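Local coordinates for protein cytosolic IMP-GMP specific 5'-nucleotidase (Legionella pneumophila subsp. pneumophila, PDB 4OHF) that probably hydrolyses the 5'-phosphate of purine nucleoside monophosphates such as IMP and GMP, as a magnesium-dependent nucleotidase of the HAD superfamily, at residues E330-I344 against L394-R408. Numbering follows the deposited sequence.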
loop_
_atom_site.group_PDB
_atom_site.type_symbol
_atom_site.label_atom_id
_atom_site.label_comp_id
_atom_site.label_asym_id
_atom_site.label_seq_id
_atom_site.Cartn_x
_atom_site.Cartn_y
_atom_site.Cartn_z
ATOM N N GLU B 330 -29.459 23.904 -7.260
ATOM C CA GLU B 330 -29.468 23.721 -5.807
ATOM C C GLU B 330 -29.916 25.004 -5.110
ATOM O O GLU B 330 -30.805 24.986 -4.270
ATOM C CB GLU B 330 -28.080 23.358 -5.295
ATOM C CG GLU B 330 -27.675 21.924 -5.517
ATOM C CD GLU B 330 -27.926 21.048 -4.307
ATOM O OE1 GLU B 330 -27.430 21.379 -3.209
ATOM O OE2 GLU B 330 -28.611 20.020 -4.465
ATOM N N ILE B 331 -29.283 26.121 -5.452
ATOM C CA ILE B 331 -29.638 27.402 -4.852
ATOM C C ILE B 331 -31.105 27.699 -5.155
ATOM O O ILE B 331 -31.886 28.018 -4.257
ATOM C CB ILE B 331 -28.795 28.574 -5.431
ATOM C CG1 ILE B 331 -27.303 28.232 -5.414
ATOM C CG2 ILE B 331 -29.062 29.850 -4.627
ATOM C CD1 ILE B 331 -26.687 28.243 -4.063
ATOM N N ALA B 332 -31.472 27.592 -6.428
ATOM C CA ALA B 332 -32.844 27.867 -6.850
ATOM C C ALA B 332 -33.815 27.051 -6.018
ATOM O O ALA B 332 -34.876 27.541 -5.634
ATOM C CB ALA B 332 -33.024 27.558 -8.335
ATOM N N SER B 333 -33.447 25.809 -5.738
ATOM C CA SER B 333 -34.295 24.946 -4.934
ATOM C C SER B 333 -34.305 25.278 -3.436
ATOM O O SER B 333 -35.328 25.139 -2.776
ATOM C CB SER B 333 -33.896 23.485 -5.134
ATOM O OG SER B 333 -34.290 23.041 -6.420
ATOM N N GLN B 334 -33.181 25.713 -2.887
ATOM C CA GLN B 334 -33.159 26.029 -1.461
ATOM C C GLN B 334 -34.010 27.278 -1.187
ATOM O O GLN B 334 -34.585 27.431 -0.101
ATOM C CB GLN B 334 -31.717 26.238 -0.981
ATOM C CG GLN B 334 -30.817 25.005 -1.166
ATOM C CD GLN B 334 -29.365 25.248 -0.749
ATOM O OE1 GLN B 334 -29.039 25.270 0.439
ATOM N NE2 GLN B 334 -28.494 25.445 -1.732
ATOM N N ILE B 335 -34.087 28.158 -2.183
ATOM C CA ILE B 335 -34.867 29.377 -2.085
ATOM C C ILE B 335 -36.356 29.036 -2.147
ATOM O O ILE B 335 -37.167 29.595 -1.417
ATOM C CB ILE B 335 -34.544 30.323 -3.246
ATOM C CG1 ILE B 335 -33.047 30.625 -3.266
ATOM C CG2 ILE B 335 -35.382 31.592 -3.124
ATOM C CD1 ILE B 335 -32.612 31.576 -4.363
ATOM N N ARG B 336 -36.711 28.123 -3.040
ATOM C CA ARG B 336 -38.095 27.701 -3.200
ATOM C C ARG B 336 -38.544 26.888 -2.006
ATOM O O ARG B 336 -39.731 26.612 -1.844
ATOM C CB ARG B 336 -38.241 26.855 -4.459
ATOM C CG ARG B 336 -38.885 27.581 -5.636
ATOM C CD ARG B 336 -38.287 27.098 -6.949
ATOM N NE ARG B 336 -37.932 25.685 -6.883
ATOM C CZ ARG B 336 -37.030 25.096 -7.666
ATOM N NH1 ARG B 336 -36.378 25.799 -8.593
ATOM N NH2 ARG B 336 -36.767 23.801 -7.509
ATOM N N ALA B 337 -37.595 26.510 -1.160
ATOM C CA ALA B 337 -37.912 25.685 -0.012
ATOM C C ALA B 337 -37.791 26.465 1.279
ATOM O O ALA B 337 -38.091 25.943 2.366
ATOM C CB ALA B 337 -36.995 24.456 0.015
ATOM N N LEU B 338 -37.366 27.716 1.161
ATOM C CA LEU B 338 -37.201 28.559 2.337
ATOM C C LEU B 338 -38.381 28.520 3.297
ATOM O O LEU B 338 -38.248 28.078 4.431
ATOM C CB LEU B 338 -36.920 30.003 1.931
ATOM C CG LEU B 338 -35.443 30.424 2.006
ATOM C CD1 LEU B 338 -35.364 31.925 1.771
ATOM C CD2 LEU B 338 -34.844 30.088 3.369
ATOM N N PRO B 339 -39.557 28.961 2.852
ATOM C CA PRO B 339 -40.671 28.915 3.793
ATOM C C PRO B 339 -40.811 27.575 4.524
ATOM O O PRO B 339 -41.101 27.559 5.720
ATOM C CB PRO B 339 -41.875 29.263 2.920
ATOM C CG PRO B 339 -41.461 28.805 1.555
ATOM C CD PRO B 339 -40.030 29.217 1.479
ATOM N N ILE B 340 -40.607 26.455 3.833
ATOM C CA ILE B 340 -40.714 25.162 4.503
ATOM C C ILE B 340 -39.524 24.935 5.442
ATOM O O ILE B 340 -39.679 24.380 6.530
ATOM C CB ILE B 340 -40.785 23.985 3.495
ATOM C CG1 ILE B 340 -42.141 23.966 2.788
ATOM C CG2 ILE B 340 -40.618 22.662 4.225
ATOM C CD1 ILE B 340 -43.299 23.476 3.672
ATOM N N GLU B 341 -38.342 25.371 5.019
ATOM C CA GLU B 341 -37.124 25.214 5.818
ATOM C C GLU B 341 -37.294 25.929 7.149
ATOM O O GLU B 341 -36.822 25.473 8.187
ATOM C CB GLU B 341 -35.919 25.805 5.071
ATOM C CG GLU B 341 -34.739 24.853 4.860
ATOM C CD GLU B 341 -34.480 24.547 3.376
ATOM O OE1 GLU B 341 -34.374 25.517 2.577
ATOM O OE2 GLU B 341 -34.376 23.343 3.014
ATOM N N LYS B 342 -37.967 27.068 7.103
ATOM C CA LYS B 342 -38.213 27.851 8.302
ATOM C C LYS B 342 -39.228 27.122 9.166
ATOM O O LYS B 342 -39.077 27.040 10.382
ATOM C CB LYS B 342 -38.744 29.241 7.926
ATOM C CG LYS B 342 -37.736 30.093 7.156
ATOM C CD LYS B 342 -38.328 31.437 6.735
ATOM C CE LYS B 342 -37.363 32.239 5.866
ATOM N NZ LYS B 342 -38.022 33.451 5.294
ATOM N N LYS B 343 -40.257 26.587 8.519
ATOM C CA LYS B 343 -41.321 25.865 9.206
ATOM C C LYS B 343 -40.716 24.696 9.962
ATOM O O LYS B 343 -41.083 24.424 11.107
ATOM C CB LYS B 343 -42.343 25.340 8.195
ATOM C CG LYS B 343 -43.722 25.060 8.778
ATOM C CD LYS B 343 -44.420 26.363 9.151
ATOM C CE LYS B 343 -44.588 27.255 7.920
ATOM N NZ LYS B 343 -45.323 26.543 6.836
ATOM N N ILE B 344 -39.780 24.014 9.312
ATOM C CA ILE B 344 -39.111 22.876 9.921
ATOM C C ILE B 344 -38.238 23.323 11.096
ATOM O O ILE B 344 -38.064 22.588 12.064
ATOM C CB ILE B 344 -38.271 22.126 8.876
ATOM C CG1 ILE B 344 -39.202 21.593 7.780
ATOM C CG2 ILE B 344 -37.509 20.985 9.536
ATOM C CD1 ILE B 344 -38.519 20.750 6.698
ATOM N N LEU B 394 -43.648 17.810 7.219
ATOM C CA LEU B 394 -42.944 18.981 6.697
ATOM C C LEU B 394 -41.688 18.538 5.949
ATOM O O LEU B 394 -41.351 19.107 4.918
ATOM C CB LEU B 394 -42.555 19.933 7.827
ATOM C CG LEU B 394 -43.628 20.909 8.313
ATOM C CD1 LEU B 394 -43.130 21.645 9.534
ATOM C CD2 LEU B 394 -43.964 21.897 7.206
ATOM N N LEU B 395 -40.997 17.521 6.461
ATOM C CA LEU B 395 -39.801 17.023 5.798
ATOM C C LEU B 395 -40.142 16.474 4.410
ATOM O O LEU B 395 -39.535 16.884 3.422
ATOM C CB LEU B 395 -39.114 15.941 6.645
ATOM C CG LEU B 395 -38.493 16.360 7.992
ATOM C CD1 LEU B 395 -37.965 15.127 8.724
ATOM C CD2 LEU B 395 -37.383 17.371 7.778
ATOM N N GLN B 396 -41.102 15.549 4.337
ATOM C CA GLN B 396 -41.539 14.962 3.059
ATOM C C GLN B 396 -41.825 16.084 2.054
ATOM O O GLN B 396 -41.548 15.973 0.862
ATOM C CB GLN B 396 -42.810 14.121 3.266
ATOM C CG GLN B 396 -43.670 13.975 2.003
ATOM C CD GLN B 396 -45.098 13.470 2.269
ATOM O OE1 GLN B 396 -45.824 14.008 3.120
ATOM N NE2 GLN B 396 -45.508 12.444 1.525
ATOM N N GLU B 397 -42.390 17.168 2.564
ATOM C CA GLU B 397 -42.721 18.336 1.762
ATOM C C GLU B 397 -41.445 19.020 1.276
ATOM O O GLU B 397 -41.375 19.518 0.141
ATOM C CB GLU B 397 -43.528 19.300 2.611
ATOM C CG GLU B 397 -43.779 20.627 1.975
ATOM C CD GLU B 397 -45.231 20.984 2.034
ATOM O OE1 GLU B 397 -45.728 21.296 3.148
ATOM O OE2 GLU B 397 -45.877 20.923 0.958
ATOM N N GLN B 398 -40.438 19.052 2.142
ATOM C CA GLN B 398 -39.173 19.673 1.787
ATOM C C GLN B 398 -38.477 18.894 0.685
ATOM O O GLN B 398 -37.771 19.466 -0.136
ATOM C CB GLN B 398 -38.254 19.743 2.994
ATOM C CG GLN B 398 -36.867 20.251 2.666
ATOM C CD GLN B 398 -35.970 20.283 3.889
ATOM O OE1 GLN B 398 -35.739 19.252 4.524
ATOM N NE2 GLN B 398 -35.467 21.472 4.230
ATOM N N ASN B 399 -38.681 17.586 0.672
ATOM C CA ASN B 399 -38.053 16.731 -0.321
ATOM C C ASN B 399 -38.502 16.988 -1.759
ATOM O O ASN B 399 -37.721 16.812 -2.703
ATOM C CB ASN B 399 -38.271 15.265 0.056
ATOM C CG ASN B 399 -37.395 14.837 1.217
ATOM O OD1 ASN B 399 -37.512 13.723 1.725
ATOM N ND2 ASN B 399 -36.499 15.727 1.639
ATOM N N SER B 400 -39.747 17.415 -1.920
ATOM C CA SER B 400 -40.283 17.689 -3.243
ATOM C C SER B 400 -39.579 18.845 -3.977
ATOM O O SER B 400 -39.806 19.030 -5.179
ATOM C CB SER B 400 -41.782 17.981 -3.151
ATOM O OG SER B 400 -42.038 19.100 -2.319
ATOM N N PHE B 401 -38.747 19.617 -3.265
ATOM C CA PHE B 401 -38.011 20.726 -3.884
ATOM C C PHE B 401 -36.677 20.280 -4.500
ATOM O O PHE B 401 -36.045 21.028 -5.239
ATOM C CB PHE B 401 -37.723 21.837 -2.870
ATOM C CG PHE B 401 -38.944 22.568 -2.398
ATOM C CD1 PHE B 401 -39.637 22.137 -1.266
ATOM C CD2 PHE B 401 -39.424 23.671 -3.099
ATOM C CE1 PHE B 401 -40.797 22.806 -0.847
ATOM C CE2 PHE B 401 -40.579 24.334 -2.686
ATOM C CZ PHE B 401 -41.264 23.907 -1.565
ATOM N N TYR B 402 -36.262 19.057 -4.197
ATOM C CA TYR B 402 -35.008 18.534 -4.709
ATOM C C TYR B 402 -35.240 17.216 -5.424
ATOM O O TYR B 402 -36.335 16.658 -5.365
ATOM C CB TYR B 402 -34.025 18.329 -3.554
ATOM C CG TYR B 402 -33.877 19.550 -2.673
ATOM C CD1 TYR B 402 -33.193 20.675 -3.125
ATOM C CD2 TYR B 402 -34.425 19.581 -1.392
ATOM C CE1 TYR B 402 -33.047 21.800 -2.329
ATOM C CE2 TYR B 402 -34.288 20.716 -0.578
ATOM C CZ TYR B 402 -33.589 21.824 -1.060
ATOM O OH TYR B 402 -33.406 22.945 -0.279
ATOM N N ASN B 403 -34.202 16.731 -6.096
ATOM C CA ASN B 403 -34.248 15.477 -6.825
ATOM C C ASN B 403 -34.914 14.393 -5.962
ATOM O O ASN B 403 -34.433 14.069 -4.873
ATOM C CB ASN B 403 -32.816 15.084 -7.209
ATOM C CG ASN B 403 -32.746 13.733 -7.875
ATOM O OD1 ASN B 403 -32.941 12.704 -7.223
ATOM N ND2 ASN B 403 -32.481 13.722 -9.186
ATOM N N PRO B 404 -36.041 13.828 -6.430
ATOM C CA PRO B 404 -36.753 12.792 -5.671
ATOM C C PRO B 404 -35.964 11.575 -5.186
ATOM O O PRO B 404 -36.198 11.084 -4.079
ATOM C CB PRO B 404 -37.922 12.414 -6.595
ATOM C CG PRO B 404 -37.506 12.875 -7.944
ATOM C CD PRO B 404 -36.772 14.156 -7.666
ATOM N N LYS B 405 -35.031 11.086 -5.994
ATOM C CA LYS B 405 -34.245 9.937 -5.585
ATOM C C LYS B 405 -33.049 10.255 -4.688
ATOM O O LYS B 405 -32.737 9.491 -3.770
ATOM C CB LYS B 405 -33.720 9.187 -6.813
ATOM C CG LYS B 405 -34.786 8.493 -7.657
ATOM C CD LYS B 405 -34.208 7.911 -8.966
ATOM C CE LYS B 405 -33.320 6.693 -8.736
ATOM N NZ LYS B 405 -32.762 6.121 -10.022
ATOM N N TRP B 406 -32.385 11.385 -4.930
ATOM C CA TRP B 406 -31.160 11.686 -4.195
ATOM C C TRP B 406 -31.063 12.897 -3.287
ATOM O O TRP B 406 -30.079 13.040 -2.563
ATOM C CB TRP B 406 -29.998 11.732 -5.178
ATOM C CG TRP B 406 -29.923 10.540 -6.038
ATOM C CD1 TRP B 406 -30.443 10.391 -7.305
ATOM C CD2 TRP B 406 -29.338 9.292 -5.696
ATOM N NE1 TRP B 406 -30.210 9.116 -7.765
ATOM C CE2 TRP B 406 -29.534 8.420 -6.795
ATOM C CE3 TRP B 406 -28.659 8.821 -4.570
ATOM C CZ2 TRP B 406 -29.074 7.099 -6.791
ATOM C CZ3 TRP B 406 -28.201 7.517 -4.568
ATOM C CH2 TRP B 406 -28.411 6.669 -5.671
ATOM N N GLU B 407 -32.062 13.762 -3.303
ATOM C CA GLU B 407 -32.017 14.940 -2.456
ATOM C C GLU B 407 -30.914 15.870 -2.973
ATOM O O GLU B 407 -30.573 15.813 -4.150
ATOM C CB GLU B 407 -31.789 14.516 -0.997
ATOM C CG GLU B 407 -33.059 13.992 -0.320
ATOM C CD GLU B 407 -32.804 12.915 0.741
ATOM O OE1 GLU B 407 -33.770 12.527 1.443
ATOM O OE2 GLU B 407 -31.646 12.446 0.874
ATOM N N ARG B 408 -30.360 16.703 -2.098
ATOM C CA ARG B 408 -29.326 17.673 -2.480
ATOM C C ARG B 408 -27.941 17.145 -2.797
ATOM O O ARG B 408 -27.502 16.118 -2.271
ATOM C CB ARG B 408 -29.182 18.738 -1.396
ATOM C CG ARG B 408 -30.205 19.835 -1.495
ATOM C CD ARG B 408 -30.174 20.743 -0.293
ATOM N NE ARG B 408 -31.094 20.273 0.729
ATOM C CZ ARG B 408 -31.318 20.921 1.863
ATOM N NH1 ARG B 408 -30.676 22.061 2.103
ATOM N NH2 ARG B 408 -32.186 20.442 2.747
#
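This is the base of an antiparallel helical hairpin, where Ile344 and Ile340 of helix 338-367 pack on Leu394 of helix 374-399 at the root of the long two-helix arm that projects from the HAD-type body. The axes of segments 338-344 and 394-399 come within 9.7 Å, their N-to-C directions 156° apart. CG1 of Ile344 lies against CB of Leu394 at 3.7 Å, while its CD1 reaches on to CD2 of Leu395. Ile340 points CD1 at CD2 of Leu394 and lays CG1 near CE1 of Phe401. Outside this row, the methylene CG of Lys343 rests on both methyls of Leu394.

In the type I turn from Asn399 to Tyr402, two aromatic side chains lie against Ala337 and helix 327-336. Ala337 sits over the face of the Phe401 ring: its CA is 3.8 Å from the centroid and only 4° off the normal, a CH-pi contact. The Tyr402 ring is layered between CB of Phe401 on one face and CG of Arg408 on the other, and its CE1 approaches CB of Ser333 at 3.4 Å. Ile459 of the second subunit packs on Gln334.

Polar groups gather round Glu341. Its bent chain brings OE2 to NE2 of Gln398, a hydrogen bond modelled too short and strongly bent, hence doubtful in detail, and to the hydroxyl of Tyr402, a weak one. Gln398 extends there with CG opposite the backbone N (chi1 174°). The Glu330 carboxylate crosses over CB and CG of Arg408, and its OE2 accepts from the backbone N of Val409. The Arg408 guanidinium lies with the Tyr402 OH 3.5 Å above its centre, and NH2 makes a long salt bridge, 3.6 Å, to Glu341 OE2, which stands well out of the guanidinium plane: charges attract, but no N-H points at the oxygen.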